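Local coordinates for protein aldo-keto reductase AKR2E4 (Bombyx mori, PDB 3WCZ) that reduces 3-dehydroecdysone and, less actively, phenylglyoxal and isatin with NADPH rather than NADH, and may help to regulate molting in the silkworm, at residues I8-G13 with A152-V157; P122-P127 with D132-L137; T166-V169 with R175-I178; Y248-G253 with I270-F275. One frame throughout, in Å; residues are numbered along the deposited sequence.

Contact 1: residues I8-G13 with A152-V157; sequences IQLNDG and ARSIGV
The carboxylate oxygen OD2 of Asp12 is gripped from two sources in this contact. Ser154 OG donates a short hydrogen bond of 2.6 Å to Asp12 OD2, which receives it on its syn lone pair, the side of the other carboxylate oxygen. A water also donates to Asp12 OD2, at 3.0 Å. The same water accepts from the backbone Ile155 N at 3.1 Å, and so ties the carboxylate to the strand just after the serine. Arg147 lies near the same oxygen as a weak, long ion pair.

The chi1 of Asp12 is 70°, which sets CG between the backbone N and the carbonyl carbon and turns the carboxylate across to Ser154. The other oxygen, OD1, accepts from the backbone N of Asn14. Both oxygens of the carboxylate therefore have partners, and this probably favours its charged form. Beside the polar pair, Leu10 brings one methyl to the serine. Its CD1 lies 4.1 Å from Ser154 OG, and the leucine also packs on Ile178.

Leu10 to Gly13 form a type I beta turn, closed by the bond of 2.9 Å from Gly13 N to Leu10 O. Asp12 is its third residue. On the other side, the chain bends at Arg153 and Ser154 before it runs on as the strand through Ile155 to Val157. The turn joins strands 7-9 and 15-17. This N-terminal beta hairpin, which closes the bottom of the barrel in aldo-keto reductases, here meets the start of barrel strand 152-158.

Contact 2: residues P122-P127 with D132-L137; sequences PIATKP and DNIDYL
A small, loosely bonded beta hairpin follows barrel strand 114-119, and this contact brings its two arms together at the start of helix 136-148. The one direct hydrogen bond across it runs from Asp132 N to Ala124 O at 2.9 Å, with the donor 37° above the carbonyl plane.

Ala124 CB packs against Ile134 CB at 4.0 Å and also touches Asp132 CB. Lys126 crosses Asp132 obliquely. It is the aliphatic part that touches, with Lys126 CE 3.4 Å from Asp132 OD2. The chain of Lys126 is bent, which lays its CD and CE along Asp132 OD2 while NZ stays out of contact with the carboxylate.

The hairpin lies at the C-terminal end of the barrel strands, the end where aldo-keto reductases bind cofactor and substrate. Pro122 packs close to Asn159, an NADP-binding residue. Nearer the helix, a water donates to Pro122 O and Ile134 O, 2.8 Å from each, and bridges the arms. Pro122 CB also meets Tyr136 CD2 at 4.1 Å. Asp135 is the N-cap of the helix: its OD1 accepts from Leu137 N, whose N-H points almost straight at it (174°) but comes from above the carboxylate plane.

Contact 3: residues T166-V169 with R175-I178; sequences TRLV and RPVI. With EDO (1,2-ethanediol), chain C.
Leu168 and Pro176 form the buried side of this contact. The two side chains reach toward each other tip to tip, with Leu168 CD2 3.9 Å from Pro176 CG. In Leu168, CG stands opposite the backbone N (chi1 -179°), and a chi2 of 59° then leaves CD2 extended toward the proline ring. No hydrogen bond joins the segments.

The outer side is more open. Here Val169 crosses the side chain of Arg175 and sets CG1 over the centre of one guanidinium face, 3.7 Å from Arg175 CZ. The second methyl, Val169 CG2, lies against Arg175 CB at 3.9 Å.

A 1,2-ethanediol, probably from the crystallisation liquor, is held by the same arginine. Its O1 is in the guanidinium plane at the edge, 2.8 Å from Arg175 NE and 3.1 Å from Arg175 NH2. Its O2 accepts from Arg175 N at 2.8 Å. Arg175 NH1 instead donates to Leu199 O, which helps to fix the group.

The contact folds the loop after helix 162-170 back against that helix, just before strand 178-182. Leu168 and Pro176 both also pack on Trp140 of helix 136-148, while Leu168 reaches Val157 of strand 152-158.

Contact 4: residues Y248-G253 with I270-F275; sequences YLIDRG and IDLFDF
Residues 248-253 end a helix, while residues 270-275 form an irregular loop. Gly253 closes the helix in a Schellman motif. It has a positive phi of 81°, and Gly253 N bonds to Ile250 O at 2.8 Å. Across the contact, Asp271 is the centre of an inverse gamma turn, with a weak bond of 3.0 Å from Leu272 N to Ile270 O. The backbones stay well apart: the nearest CA atoms, those of Ile250 and Leu272, are 8.3 Å from each other.

Side chains bridge this distance, without any hydrogen bond between the segments. Ile250 points toward the loop and serves two partners. Its CG1 meets Leu272 CD1 at 4.0 Å, where the two chains cross at a slant. One carbon further out, Ile250 CD1 comes to Phe273 CZ at 4.2 Å. The isoleucine and the phenylalanine cross at about a right angle. With CG beside the backbone N (chi1 -55°), the Phe273 ring folds back toward Leu272, whose CB lies 3.9 Å above one ring face toward the rim.

Polar ties to helix 241-251 flank this apolar patch: Leu272 O accepts from Arg247, and Asp251 accepts from Leu277 N. Leu272 also packs on Leu246, and Ile250 on Pro256 of strand 255-256. The contact thus lays the loop between helices 263-270 and 279-286 against the end of helix 241-251, outside the last barrel strand.

Overall arrangement
Contacts 1 and 3 lie side by side, with centres 11 Å apart. They share the pairing of neighbouring barrel strands: Val157 N is 3.0 Å from Ile178 O, and Val177 N is 3.0 Å from Ile155 O. Contact 3 joins contact 2 through the salt bridge between Arg167 NH2 and Asp135 OD2, at 2.9 Å. Contact 4 lies on the opposite side of the chain's centre from contact 2, their centres about 35 Å apart. It touches contact 1 where Ile8 meets Gly253. The bound NADP lies between these regions: the side chains of Pro122 and Leu272 are about 9 Å and about 8 Å from the cofactor.

Contact 1: residues I8-G13 with A152-V157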
loop_
_atom_site.group_PDB
_atom_site.type_symbol
_atom_site.label_atom_id
_atom_site.label_comp_id
_atom_site.label_asym_id
_atom_site.label_seq_id
_atom_site.Cartn_x
_atom_site.Cartn_y
_atom_site.Cartn_z
ATOM N N ILE A 8 -4.650 5.285 -12.134
ATOM C CA ILE A 8 -6.094 5.292 -11.876
ATOM C C ILE A 8 -6.484 6.763 -11.527
ATOM O O ILE A 8 -5.749 7.480 -10.823
ATOM C CB ILE A 8 -6.464 4.320 -10.725
ATOM C CG1 ILE A 8 -6.268 2.850 -11.144
ATOM C CG2 ILE A 8 -7.901 4.531 -10.295
ATOM C CD1 ILE A 8 -6.626 1.781 -10.077
ATOM N N GLN A 9 -7.582 7.262 -12.085
ATOM C CA GLN A 9 -8.078 8.568 -11.672
ATOM C C GLN A 9 -8.941 8.369 -10.434
ATOM O O GLN A 9 -9.864 7.584 -10.476
ATOM C CB GLN A 9 -8.890 9.251 -12.774
ATOM C CG GLN A 9 -9.322 10.573 -12.295
ATOM C CD GLN A 9 -10.030 11.453 -13.317
ATOM O OE1 GLN A 9 -10.547 12.522 -12.961
ATOM N NE2 GLN A 9 -10.041 11.036 -14.576
ATOM N N LEU A 10 -8.603 9.042 -9.328
ATOM C CA LEU A 10 -9.359 8.877 -8.065
ATOM C C LEU A 10 -10.671 9.663 -8.054
ATOM O O LEU A 10 -10.882 10.549 -8.895
ATOM C CB LEU A 10 -8.506 9.285 -6.877
ATOM C CG LEU A 10 -7.227 8.454 -6.757
ATOM C CD1 LEU A 10 -6.243 9.045 -5.754
ATOM C CD2 LEU A 10 -7.551 6.951 -6.477
ATOM N N ASN A 11 -11.533 9.360 -7.083
ATOM C CA ASN A 11 -12.811 10.049 -6.990
ATOM C C ASN A 11 -12.713 11.557 -6.725
ATOM O O ASN A 11 -13.719 12.261 -6.856
ATOM C CB ASN A 11 -13.755 9.334 -6.001
ATOM C CG ASN A 11 -13.218 9.273 -4.563
ATOM O OD1 ASN A 11 -12.462 10.135 -4.121
ATOM N ND2 ASN A 11 -13.646 8.254 -3.829
ATOM N N ASP A 12 -11.535 12.061 -6.370
ATOM C CA ASP A 12 -11.335 13.502 -6.166
ATOM C C ASP A 12 -10.602 14.152 -7.367
ATOM O O ASP A 12 -10.228 15.326 -7.314
ATOM C CB ASP A 12 -10.611 13.773 -4.842
ATOM C CG ASP A 12 -9.155 13.334 -4.857
ATOM O OD1 ASP A 12 -8.678 12.769 -5.865
ATOM O OD2 ASP A 12 -8.484 13.565 -3.832
ATOM N N GLY A 13 -10.391 13.367 -8.421
ATOM C CA GLY A 13 -9.738 13.857 -9.626
ATOM C C GLY A 13 -8.245 13.634 -9.695
ATOM O O GLY A 13 -7.661 13.715 -10.780
ATOM N N ALA A 152 -2.411 17.433 2.461
ATOM C CA ALA A 152 -2.647 16.165 1.791
ATOM C C ALA A 152 -3.525 16.428 0.584
ATOM O O ALA A 152 -4.597 17.023 0.707
ATOM C CB ALA A 152 -3.332 15.204 2.706
ATOM N N ARG A 153 -3.106 15.999 -0.595
ATOM C CA ARG A 153 -3.909 16.211 -1.796
ATOM C C ARG A 153 -5.130 15.312 -1.785
ATOM O O ARG A 153 -6.235 15.732 -2.159
ATOM C CB ARG A 153 -3.092 15.933 -3.051
ATOM C CG ARG A 153 -1.936 16.876 -3.261
ATOM C CD ARG A 153 -2.372 18.238 -3.762
ATOM N NE ARG A 153 -1.213 19.067 -4.096
ATOM C CZ ARG A 153 -0.714 20.027 -3.324
ATOM N NH1 ARG A 153 -1.262 20.328 -2.138
ATOM N NH2 ARG A 153 0.341 20.700 -3.748
ATOM N N SER A 154 -4.933 14.069 -1.364
ATOM C CA SER A 154 -6.007 13.081 -1.229
ATOM C C SER A 154 -5.903 12.369 0.112
ATOM O O SER A 154 -4.824 12.278 0.680
ATOM C CB SER A 154 -5.906 12.004 -2.318
ATOM O OG SER A 154 -6.056 12.564 -3.617
ATOM N N ILE A 155 -7.032 11.853 0.577
ATOM C CA ILE A 155 -7.112 11.151 1.841
ATOM C C ILE A 155 -7.811 9.813 1.665
ATOM O O ILE A 155 -8.734 9.668 0.873
ATOM C CB ILE A 155 -7.802 12.009 2.956
ATOM C CG1 ILE A 155 -9.181 12.526 2.512
ATOM C CG2 ILE A 155 -6.872 13.140 3.371
ATOM C CD1 ILE A 155 -9.904 13.201 3.671
ATOM N N GLY A 156 -7.333 8.805 2.396
ATOM C CA GLY A 156 -7.950 7.492 2.376
ATOM C C GLY A 156 -7.668 6.724 3.649
ATOM O O GLY A 156 -7.236 7.289 4.673
ATOM N N VAL A 157 -7.953 5.431 3.594
ATOM C CA VAL A 157 -7.824 4.588 4.766
ATOM C C VAL A 157 -7.094 3.300 4.423
ATOM O O VAL A 157 -6.834 2.996 3.241
ATOM C CB VAL A 157 -9.224 4.284 5.385
ATOM C CG1 VAL A 157 -9.892 5.568 5.841
ATOM C CG2 VAL A 157 -10.118 3.466 4.414
HETATM O O HOH W 1 -9.388 12.890 -1.072
#

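Contact 2: residues P122-P127 with D132-L137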
loop_
_atom_site.group_PDB
_atom_site.type_symbol
_atom_site.label_atom_id
_atom_site.label_comp_id
_atom_site.label_asym_id
_atom_site.label_seq_id
_atom_site.Cartn_x
_atom_site.Cartn_y
_atom_site.Cartn_z
ATOM N N PRO A 122 -8.073 1.200 11.586
ATOM C CA PRO A 122 -9.235 1.847 12.226
ATOM C C PRO A 122 -9.150 1.815 13.753
ATOM O O PRO A 122 -9.990 2.430 14.398
ATOM C CB PRO A 122 -10.434 1.028 11.717
ATOM C CG PRO A 122 -9.862 -0.334 11.377
ATOM C CD PRO A 122 -8.438 -0.053 10.903
ATOM N N ILE A 123 -8.192 1.097 14.301
ATOM C CA ILE A 123 -7.955 0.976 15.729
ATOM C C ILE A 123 -7.192 2.189 16.220
ATOM O O ILE A 123 -6.292 2.693 15.557
ATOM C CB ILE A 123 -7.106 -0.292 16.020
ATOM C CG1 ILE A 123 -7.832 -1.543 15.510
ATOM C CG2 ILE A 123 -6.793 -0.424 17.474
ATOM C CD1 ILE A 123 -6.900 -2.747 15.371
ATOM N N ALA A 124 -7.545 2.638 17.426
ATOM C CA ALA A 124 -6.829 3.715 18.121
ATOM C C ALA A 124 -6.137 3.102 19.334
ATOM O O ALA A 124 -6.732 2.290 20.047
ATOM C CB ALA A 124 -7.768 4.798 18.551
ATOM N N THR A 125 -4.890 3.489 19.567
ATOM C CA THR A 125 -4.153 3.034 20.740
ATOM C C THR A 125 -3.508 4.221 21.429
ATOM O O THR A 125 -3.426 5.333 20.895
ATOM C CB THR A 125 -3.075 1.997 20.399
ATOM O OG1 THR A 125 -2.071 2.608 19.583
ATOM C CG2 THR A 125 -3.689 0.822 19.671
ATOM N N LYS A 126 -3.114 3.993 22.676
ATOM C CA LYS A 126 -2.236 4.907 23.361
ATOM C C LYS A 126 -0.806 4.599 22.897
ATOM O O LYS A 126 -0.558 3.604 22.212
ATOM C CB LYS A 126 -2.393 4.742 24.881
ATOM C CG LYS A 126 -3.833 4.866 25.401
ATOM C CD LYS A 126 -4.378 6.249 25.259
ATOM C CE LYS A 126 -5.660 6.454 26.090
ATOM N NZ LYS A 126 -5.429 6.563 27.579
ATOM N N PRO A 127 0.129 5.489 23.211
ATOM C CA PRO A 127 1.454 5.316 22.619
ATOM C C PRO A 127 2.136 4.007 23.028
ATOM O O PRO A 127 3.078 3.570 22.347
ATOM C CB PRO A 127 2.223 6.529 23.140
ATOM C CG PRO A 127 1.186 7.552 23.409
ATOM C CD PRO A 127 -0.023 6.784 23.882
ATOM N N ASP A 132 -7.359 2.183 22.860
ATOM C CA ASP A 132 -8.149 3.373 23.076
ATOM C C ASP A 132 -9.444 3.167 22.260
ATOM O O ASP A 132 -9.578 2.145 21.531
ATOM C CB ASP A 132 -7.352 4.616 22.669
ATOM C CG ASP A 132 -7.853 5.892 23.317
ATOM O OD1 ASP A 132 -8.916 5.876 23.999
ATOM O OD2 ASP A 132 -7.187 6.941 23.144
ATOM N N ASN A 133 -10.396 4.088 22.385
ATOM C CA ASN A 133 -11.727 3.897 21.775
ATOM C C ASN A 133 -12.211 5.066 20.926
ATOM O O ASN A 133 -13.414 5.214 20.679
ATOM C CB ASN A 133 -12.765 3.576 22.850
ATOM C CG ASN A 133 -12.836 4.647 23.910
ATOM O OD1 ASN A 133 -12.324 5.760 23.728
ATOM N ND2 ASN A 133 -13.462 4.322 25.042
ATOM N N ILE A 134 -11.283 5.898 20.482
ATOM C CA ILE A 134 -11.594 6.999 19.575
ATOM C C ILE A 134 -12.252 6.474 18.295
ATOM O O ILE A 134 -11.743 5.564 17.647
ATOM C CB ILE A 134 -10.309 7.788 19.217
ATOM C CG1 ILE A 134 -9.629 8.309 20.490
ATOM C CG2 ILE A 134 -10.634 8.956 18.272
ATOM C CD1 ILE A 134 -8.273 8.938 20.251
ATOM N N ASP A 135 -13.395 7.026 17.943
ATOM C CA ASP A 135 -14.083 6.675 16.708
ATOM C C ASP A 135 -13.244 7.136 15.521
ATOM O O ASP A 135 -12.760 8.262 15.472
ATOM C CB ASP A 135 -15.430 7.388 16.717
ATOM C CG ASP A 135 -16.396 6.901 15.670
ATOM O OD1 ASP A 135 -16.013 6.204 14.699
ATOM O OD2 ASP A 135 -17.599 7.230 15.816
ATOM N N TYR A 136 -13.064 6.235 14.552
ATOM C CA TYR A 136 -12.316 6.587 13.340
ATOM C C TYR A 136 -13.043 7.681 12.557
ATOM O O TYR A 136 -12.439 8.342 11.726
ATOM C CB TYR A 136 -12.039 5.343 12.451
ATOM C CG TYR A 136 -13.285 4.585 12.087
ATOM C CD1 TYR A 136 -14.140 5.061 11.102
ATOM C CD2 TYR A 136 -13.632 3.411 12.729
ATOM C CE1 TYR A 136 -15.299 4.406 10.794
ATOM C CE2 TYR A 136 -14.807 2.748 12.440
ATOM C CZ TYR A 136 -15.641 3.242 11.459
ATOM O OH TYR A 136 -16.811 2.599 11.188
ATOM N N LEU A 137 -14.328 7.915 12.842
ATOM C CA LEU A 137 -15.003 9.058 12.212
ATOM C C LEU A 137 -14.400 10.374 12.679
ATOM O O LEU A 137 -14.345 11.352 11.928
ATOM C CB LEU A 137 -16.506 9.067 12.486
ATOM C CG LEU A 137 -17.334 7.941 11.916
ATOM C CD1 LEU A 137 -18.759 8.188 12.331
ATOM C CD2 LEU A 137 -17.213 7.869 10.401
HETATM O O HOH W 2 -10.008 4.995 15.494
HETATM O O HOH W 3 -5.141 7.585 21.671
#

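Contact 3: residues T166-V169 with R175-I178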
loop_
_atom_site.group_PDB
_atom_site.type_symbol
_atom_site.label_atom_id
_atom_site.label_comp_id
_atom_site.label_asym_id
_atom_site.label_seq_id
_atom_site.Cartn_x
_atom_site.Cartn_y
_atom_site.Cartn_z
ATOM N N THR A 166 -18.565 1.225 4.817
ATOM C CA THR A 166 -19.940 1.718 4.673
ATOM C C THR A 166 -20.230 2.827 5.701
ATOM O O THR A 166 -20.820 3.870 5.352
ATOM C CB THR A 166 -20.926 0.546 4.827
ATOM O OG1 THR A 166 -20.732 -0.345 3.731
ATOM C CG2 THR A 166 -22.379 1.001 4.871
ATOM N N ARG A 167 -19.833 2.625 6.956
ATOM C CA ARG A 167 -20.116 3.605 7.989
ATOM C C ARG A 167 -19.378 4.888 7.708
ATOM O O ARG A 167 -19.906 5.992 7.895
ATOM C CB ARG A 167 -19.727 3.048 9.353
ATOM C CG ARG A 167 -20.015 3.980 10.515
ATOM C CD ARG A 167 -20.028 3.227 11.845
ATOM N NE ARG A 167 -20.264 4.127 12.973
ATOM C CZ ARG A 167 -19.318 4.826 13.580
ATOM N NH1 ARG A 167 -18.043 4.759 13.213
ATOM N NH2 ARG A 167 -19.643 5.641 14.584
ATOM N N LEU A 168 -18.129 4.773 7.285
ATOM C CA LEU A 168 -17.335 5.938 6.975
ATOM C C LEU A 168 -17.958 6.715 5.832
ATOM O O LEU A 168 -18.120 7.941 5.955
ATOM C CB LEU A 168 -15.878 5.516 6.682
ATOM C CG LEU A 168 -14.917 6.650 6.351
ATOM C CD1 LEU A 168 -14.880 7.640 7.506
ATOM C CD2 LEU A 168 -13.516 6.121 6.065
ATOM N N VAL A 169 -18.388 6.034 4.764
ATOM C CA VAL A 169 -19.021 6.670 3.622
ATOM C C VAL A 169 -20.335 7.370 4.015
ATOM O O VAL A 169 -20.602 8.488 3.571
ATOM C CB VAL A 169 -19.269 5.661 2.476
ATOM C CG1 VAL A 169 -20.133 6.284 1.409
ATOM C CG2 VAL A 169 -17.931 5.192 1.901
ATOM N N ARG A 175 -15.640 10.691 0.909
ATOM C CA ARG A 175 -15.251 9.307 1.142
ATOM C C ARG A 175 -13.774 9.136 0.766
ATOM O O ARG A 175 -13.173 9.971 0.080
ATOM C CB ARG A 175 -16.151 8.299 0.418
ATOM C CG ARG A 175 -15.895 8.196 -1.027
ATOM C CD ARG A 175 -16.969 7.396 -1.762
ATOM N NE ARG A 175 -18.296 8.007 -1.591
ATOM C CZ ARG A 175 -19.438 7.484 -2.019
ATOM N NH1 ARG A 175 -19.473 6.320 -2.647
ATOM N NH2 ARG A 175 -20.561 8.139 -1.793
ATOM N N PRO A 176 -13.165 8.101 1.323
ATOM C CA PRO A 176 -11.770 7.849 1.024
ATOM C C PRO A 176 -11.564 7.631 -0.466
ATOM O O PRO A 176 -12.445 7.071 -1.142
ATOM C CB PRO A 176 -11.463 6.588 1.839
ATOM C CG PRO A 176 -12.740 6.029 2.214
ATOM C CD PRO A 176 -13.726 7.110 2.249
ATOM N N VAL A 177 -10.429 8.073 -0.995
ATOM C CA VAL A 177 -10.073 7.741 -2.385
ATOM C C VAL A 177 -9.637 6.288 -2.524
ATOM O O VAL A 177 -9.808 5.700 -3.584
ATOM C CB VAL A 177 -8.942 8.623 -2.959
ATOM C CG1 VAL A 177 -9.389 10.069 -3.093
ATOM C CG2 VAL A 177 -7.659 8.535 -2.123
ATOM N N ILE A 178 -9.126 5.726 -1.424
ATOM C CA ILE A 178 -8.451 4.438 -1.399
ATOM C C ILE A 178 -8.692 3.744 -0.077
ATOM O O ILE A 178 -8.766 4.392 0.955
ATOM C CB ILE A 178 -6.931 4.640 -1.614
ATOM C CG1 ILE A 178 -6.677 4.714 -3.130
ATOM C CG2 ILE A 178 -6.068 3.502 -0.957
ATOM C CD1 ILE A 178 -5.379 5.295 -3.530
HETATM C C1 EDO C . -19.145 11.592 -0.602
HETATM O O1 EDO C . -19.124 10.246 -0.091
HETATM C C2 EDO C . -18.272 11.680 -1.859
HETATM O O2 EDO C . -16.884 11.642 -1.465
#

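Contact 4: residues Y248-G253 with I270-F275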
loop_
_atom_site.group_PDB
_atom_site.type_symbol
_atom_site.label_atom_id
_atom_site.label_comp_id
_atom_site.label_asym_id
_atom_site.label_seq_id
_atom_site.Cartn_x
_atom_site.Cartn_y
_atom_site.Cartn_z
ATOM N N TYR A 248 -1.747 -10.077 -11.826
ATOM C CA TYR A 248 -3.028 -10.584 -11.310
ATOM C C TYR A 248 -3.754 -9.466 -10.556
ATOM O O TYR A 248 -4.959 -9.227 -10.743
ATOM C CB TYR A 248 -2.756 -11.808 -10.418
ATOM C CG TYR A 248 -3.814 -12.126 -9.384
ATOM C CD1 TYR A 248 -5.023 -12.700 -9.732
ATOM C CD2 TYR A 248 -3.589 -11.843 -8.043
ATOM C CE1 TYR A 248 -5.997 -12.955 -8.784
ATOM C CE2 TYR A 248 -4.545 -12.108 -7.099
ATOM C CZ TYR A 248 -5.743 -12.645 -7.468
ATOM O OH TYR A 248 -6.702 -12.919 -6.517
ATOM N N LEU A 249 -3.022 -8.758 -9.693
ATOM C CA LEU A 249 -3.639 -7.692 -8.936
ATOM C C LEU A 249 -4.079 -6.531 -9.837
ATOM O O LEU A 249 -5.201 -5.994 -9.680
ATOM C CB LEU A 249 -2.679 -7.220 -7.832
ATOM C CG LEU A 249 -2.331 -8.318 -6.815
ATOM C CD1 LEU A 249 -1.163 -7.914 -5.956
ATOM C CD2 LEU A 249 -3.531 -8.695 -5.980
ATOM N N ILE A 250 -3.224 -6.152 -10.781
ATOM C CA ILE A 250 -3.567 -5.132 -11.771
ATOM C C ILE A 250 -4.869 -5.515 -12.504
ATOM O O ILE A 250 -5.740 -4.667 -12.748
ATOM C CB ILE A 250 -2.409 -4.918 -12.785
ATOM C CG1 ILE A 250 -1.135 -4.360 -12.128
ATOM C CG2 ILE A 250 -2.863 -4.035 -13.945
ATOM C CD1 ILE A 250 -1.262 -2.931 -11.717
ATOM N N ASP A 251 -4.990 -6.766 -12.950
ATOM C CA ASP A 251 -6.180 -7.196 -13.673
ATOM C C ASP A 251 -7.443 -7.257 -12.834
ATOM O O ASP A 251 -8.561 -7.265 -13.374
ATOM C CB ASP A 251 -5.918 -8.551 -14.354
ATOM C CG ASP A 251 -5.184 -8.407 -15.672
ATOM O OD1 ASP A 251 -5.590 -7.552 -16.471
ATOM O OD2 ASP A 251 -4.157 -9.103 -15.864
ATOM N N ARG A 252 -7.280 -7.243 -11.513
ATOM C CA ARG A 252 -8.399 -7.071 -10.598
ATOM C C ARG A 252 -8.679 -5.592 -10.309
ATOM O O ARG A 252 -9.532 -5.287 -9.474
ATOM C CB ARG A 252 -8.184 -7.864 -9.317
ATOM C CG ARG A 252 -8.342 -9.368 -9.542
ATOM C CD ARG A 252 -8.227 -10.130 -8.250
ATOM N NE ARG A 252 -9.230 -9.687 -7.296
ATOM C CZ ARG A 252 -9.151 -9.862 -5.994
ATOM N NH1 ARG A 252 -8.140 -10.505 -5.468
ATOM N NH2 ARG A 252 -10.076 -9.355 -5.203
ATOM N N GLY A 253 -7.971 -4.687 -10.982
ATOM C CA GLY A 253 -8.172 -3.253 -10.840
ATOM C C GLY A 253 -7.506 -2.649 -9.627
ATOM O O GLY A 253 -7.920 -1.577 -9.178
ATOM N N ILE A 270 7.681 -3.342 -11.981
ATOM C CA ILE A 270 6.833 -2.354 -12.660
ATOM C C ILE A 270 6.629 -2.716 -14.141
ATOM O O ILE A 270 5.843 -2.071 -14.820
ATOM C CB ILE A 270 7.405 -0.919 -12.459
ATOM C CG1 ILE A 270 6.368 0.143 -12.814
ATOM C CG2 ILE A 270 8.690 -0.744 -13.232
ATOM C CD1 ILE A 270 6.693 1.478 -12.189
ATOM N N ASP A 271 7.289 -3.781 -14.607
ATOM C CA ASP A 271 7.199 -4.162 -16.023
ATOM C C ASP A 271 5.988 -5.081 -16.256
ATOM O O ASP A 271 6.146 -6.260 -16.564
ATOM C CB ASP A 271 8.517 -4.809 -16.476
ATOM C CG ASP A 271 8.618 -4.981 -17.980
ATOM O OD1 ASP A 271 7.764 -4.456 -18.723
ATOM O OD2 ASP A 271 9.582 -5.659 -18.404
ATOM N N LEU A 272 4.794 -4.518 -16.121
ATOM C CA LEU A 272 3.546 -5.280 -16.067
ATOM C C LEU A 272 2.560 -4.916 -17.151
ATOM O O LEU A 272 1.427 -5.371 -17.105
ATOM C CB LEU A 272 2.872 -5.032 -14.685
ATOM C CG LEU A 272 3.722 -5.184 -13.432
ATOM C CD1 LEU A 272 2.879 -4.819 -12.218
ATOM C CD2 LEU A 272 4.271 -6.575 -13.279
ATOM N N PHE A 273 2.975 -4.084 -18.110
ATOM C CA PHE A 273 2.012 -3.431 -19.002
ATOM C C PHE A 273 2.157 -3.821 -20.461
ATOM O O PHE A 273 1.564 -3.186 -21.328
ATOM C CB PHE A 273 2.027 -1.917 -18.740
ATOM C CG PHE A 273 1.778 -1.625 -17.299
ATOM C CD1 PHE A 273 0.504 -1.779 -16.776
ATOM C CD2 PHE A 273 2.825 -1.335 -16.429
ATOM C CE1 PHE A 273 0.279 -1.622 -15.446
ATOM C CE2 PHE A 273 2.587 -1.168 -15.068
ATOM C CZ PHE A 273 1.314 -1.311 -14.594
ATOM N N ASP A 274 2.862 -4.918 -20.693
ATOM C CA ASP A 274 2.979 -5.483 -22.024
ATOM C C ASP A 274 2.309 -6.866 -22.105
ATOM O O ASP A 274 2.488 -7.589 -23.091
ATOM C CB ASP A 274 4.461 -5.523 -22.444
ATOM C CG ASP A 274 5.315 -6.411 -21.570
ATOM O OD1 ASP A 274 4.886 -6.765 -20.455
ATOM O OD2 ASP A 274 6.470 -6.737 -21.977
ATOM N N PHE A 275 1.500 -7.211 -21.110
ATOM C CA PHE A 275 0.724 -8.446 -21.107
ATOM C C PHE A 275 -0.416 -8.298 -20.146
ATOM O O PHE A 275 -0.449 -7.347 -19.362
ATOM C CB PHE A 275 1.582 -9.677 -20.731
ATOM C CG PHE A 275 1.829 -9.858 -19.255
ATOM C CD1 PHE A 275 2.644 -8.974 -18.539
ATOM C CD2 PHE A 275 1.277 -10.932 -18.580
ATOM C CE1 PHE A 275 2.888 -9.180 -17.181
ATOM C CE2 PHE A 275 1.550 -11.147 -17.265
ATOM C CZ PHE A 275 2.350 -10.271 -16.563
#